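Local coordinates for alternansucrase (Leuconostoc mesenteroides, PDB 6HVG), which belongs to glycoside hydrolase family 70, joining a TIM-barrel-type region that holds a calcium ion to repeats of the choline-binding, cell-wall-binding kind, at residues L658-W661 with D665-Y668. Numbering follows the deposited sequence.
Sequences LEDW and DPQY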
loop_
_atom_site.group_PDB
_atom_site.type_symbol
_atom_site.label_atom_id
_atom_site.label_comp_id
_atom_site.label_asym_id
_atom_site.label_seq_id
_atom_site.Cartn_x
_atom_site.Cartn_y
_atom_site.Cartn_z
ATOM N N LEU A 658 -19.837 -11.072 0.434
ATOM C CA LEU A 658 -18.586 -10.943 1.175
ATOM C C LEU A 658 -17.518 -10.362 0.260
ATOM O O LEU A 658 -17.385 -10.785 -0.884
ATOM C CB LEU A 658 -18.075 -12.313 1.608
ATOM C CG LEU A 658 -18.902 -13.126 2.578
ATOM C CD1 LEU A 658 -18.373 -14.541 2.645
ATOM C CD2 LEU A 658 -18.924 -12.452 3.951
ATOM N N GLU A 659 -16.726 -9.422 0.776
ATOM C CA GLU A 659 -15.437 -9.038 0.182
ATOM C C GLU A 659 -14.390 -9.979 0.777
ATOM O O GLU A 659 -13.820 -9.677 1.822
ATOM C CB GLU A 659 -15.082 -7.598 0.516
ATOM C CG GLU A 659 -13.941 -7.006 -0.309
ATOM C CD GLU A 659 -13.113 -5.922 0.416
ATOM O OE1 GLU A 659 -13.491 -5.440 1.500
ATOM O OE2 GLU A 659 -12.043 -5.539 -0.100
ATOM N N ASP A 660 -14.186 -11.135 0.122
ATOM C CA ASP A 660 -13.323 -12.200 0.622
ATOM C C ASP A 660 -12.264 -12.593 -0.416
ATOM O O ASP A 660 -12.480 -13.483 -1.215
ATOM C CB ASP A 660 -14.164 -13.404 1.034
ATOM C CG ASP A 660 -14.889 -14.068 -0.142
ATOM O OD1 ASP A 660 -15.278 -13.352 -1.112
ATOM O OD2 ASP A 660 -15.083 -15.316 -0.079
ATOM N N TRP A 661 -11.112 -11.924 -0.374
ATOM C CA TRP A 661 -10.139 -12.010 -1.450
ATOM C C TRP A 661 -9.308 -13.298 -1.463
ATOM O O TRP A 661 -8.874 -13.715 -2.528
ATOM C CB TRP A 661 -9.202 -10.811 -1.420
ATOM C CG TRP A 661 -9.813 -9.517 -1.747
ATOM C CD1 TRP A 661 -10.117 -8.520 -0.881
ATOM C CD2 TRP A 661 -10.196 -9.049 -3.043
ATOM N NE1 TRP A 661 -10.667 -7.443 -1.554
ATOM C CE2 TRP A 661 -10.724 -7.746 -2.885
ATOM C CE3 TRP A 661 -10.146 -9.601 -4.324
ATOM C CZ2 TRP A 661 -11.200 -6.998 -3.954
ATOM C CZ3 TRP A 661 -10.606 -8.844 -5.381
ATOM C CH2 TRP A 661 -11.127 -7.564 -5.190
ATOM N N ASP A 665 -11.036 -18.799 0.540
ATOM C CA ASP A 665 -12.253 -18.358 1.209
ATOM C C ASP A 665 -13.547 -19.004 0.637
ATOM O O ASP A 665 -14.448 -19.360 1.380
ATOM C CB ASP A 665 -12.380 -16.823 1.142
ATOM C CG ASP A 665 -11.510 -16.090 2.165
ATOM O OD1 ASP A 665 -10.905 -16.769 3.009
ATOM O OD2 ASP A 665 -11.459 -14.826 2.125
ATOM N N PRO A 666 -13.653 -19.137 -0.685
ATOM C CA PRO A 666 -14.833 -19.799 -1.231
ATOM C C PRO A 666 -15.176 -21.112 -0.561
ATOM O O PRO A 666 -16.319 -21.339 -0.243
ATOM C CB PRO A 666 -14.440 -20.043 -2.682
ATOM C CG PRO A 666 -13.620 -18.855 -3.006
ATOM C CD PRO A 666 -12.804 -18.600 -1.756
ATOM N N GLN A 667 -14.181 -21.954 -0.332
ATOM C CA GLN A 667 -14.394 -23.291 0.216
ATOM C C GLN A 667 -14.716 -23.221 1.701
ATOM O O GLN A 667 -15.534 -23.999 2.182
ATOM C CB GLN A 667 -13.164 -24.181 -0.011
ATOM C CG GLN A 667 -12.891 -24.574 -1.464
ATOM C CD GLN A 667 -12.432 -23.408 -2.365
ATOM O OE1 GLN A 667 -11.771 -22.462 -1.911
ATOM N NE2 GLN A 667 -12.844 -23.446 -3.634
ATOM N N TYR A 668 -14.089 -22.285 2.422
ATOM C CA TYR A 668 -14.480 -22.011 3.804
ATOM C C TYR A 668 -15.957 -21.626 3.874
ATOM O O TYR A 668 -16.717 -22.223 4.615
ATOM C CB TYR A 668 -13.648 -20.877 4.405
ATOM C CG TYR A 668 -14.062 -20.520 5.816
ATOM C CD1 TYR A 668 -15.073 -19.595 6.056
ATOM C CD2 TYR A 668 -13.451 -21.112 6.903
ATOM C CE1 TYR A 668 -15.471 -19.291 7.345
ATOM C CE2 TYR A 668 -13.831 -20.802 8.189
ATOM C CZ TYR A 668 -14.835 -19.897 8.420
ATOM O OH TYR A 668 -15.197 -19.625 9.721
#
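Asp660 and Asp665 carry this contact, side by side, with no hydrogen bond between the two segments. Their side chains run past each other from opposing directions, and the carboxylates lie nearly parallel, with planes 12° apart. Each acid therefore sets an oxygen against the other's methylene: Asp665 OD2 lies 3.2 Å from Asp660 CB, and Asp660 OD2 3.3 Å from Asp665 CB. Asp660 reaches this place with CG between its backbone N and carbonyl carbon (chi1 65°). Pro666 adds a looser touch, its ring atom CD 4.3 Å from Asp660 OD2, and the backbone N of Trp661 comes within 3.8 Å of Asp665 OD2.

If both are ionised, the pair would probably repel, since Asp660 OD2 and Asp665 OD2 are 4.3 Å apart, and Asp624 brings a further acid close to Asp665. Acids so close together might raise the proton affinity of Asp665. The carboxylate of Asp660 is satisfied from outside the two segments: OD2 bonds to the hydroxyl of Thr678 and OD1 to the amide of Met679, which fixes its rotation.

Within 658-661, Trp661 NE1 donates to Glu659 OE2 at 2.8 Å, the acceptor lying close to the indole plane and the N-H reaching the anti side of the carboxylate from 29° out of its plane. Glu659 points away from 665-668; the indole bond steadies OE2, while OE1 accepts from the amide of Ala622, and the acids Asp621 and Asp753 lie close.

Segment 658-661 leaves strand 657-658 of the parallel beta-barrel, beside strand 617-620; loops after TIM-barrel strands typically line the active-site end, as this one probably does. The contact packs it against the first turn of helix 665-671; Val669 of that helix touches Leu658 and Asp660, and strand 678-679 meets Trp661 and Pro666.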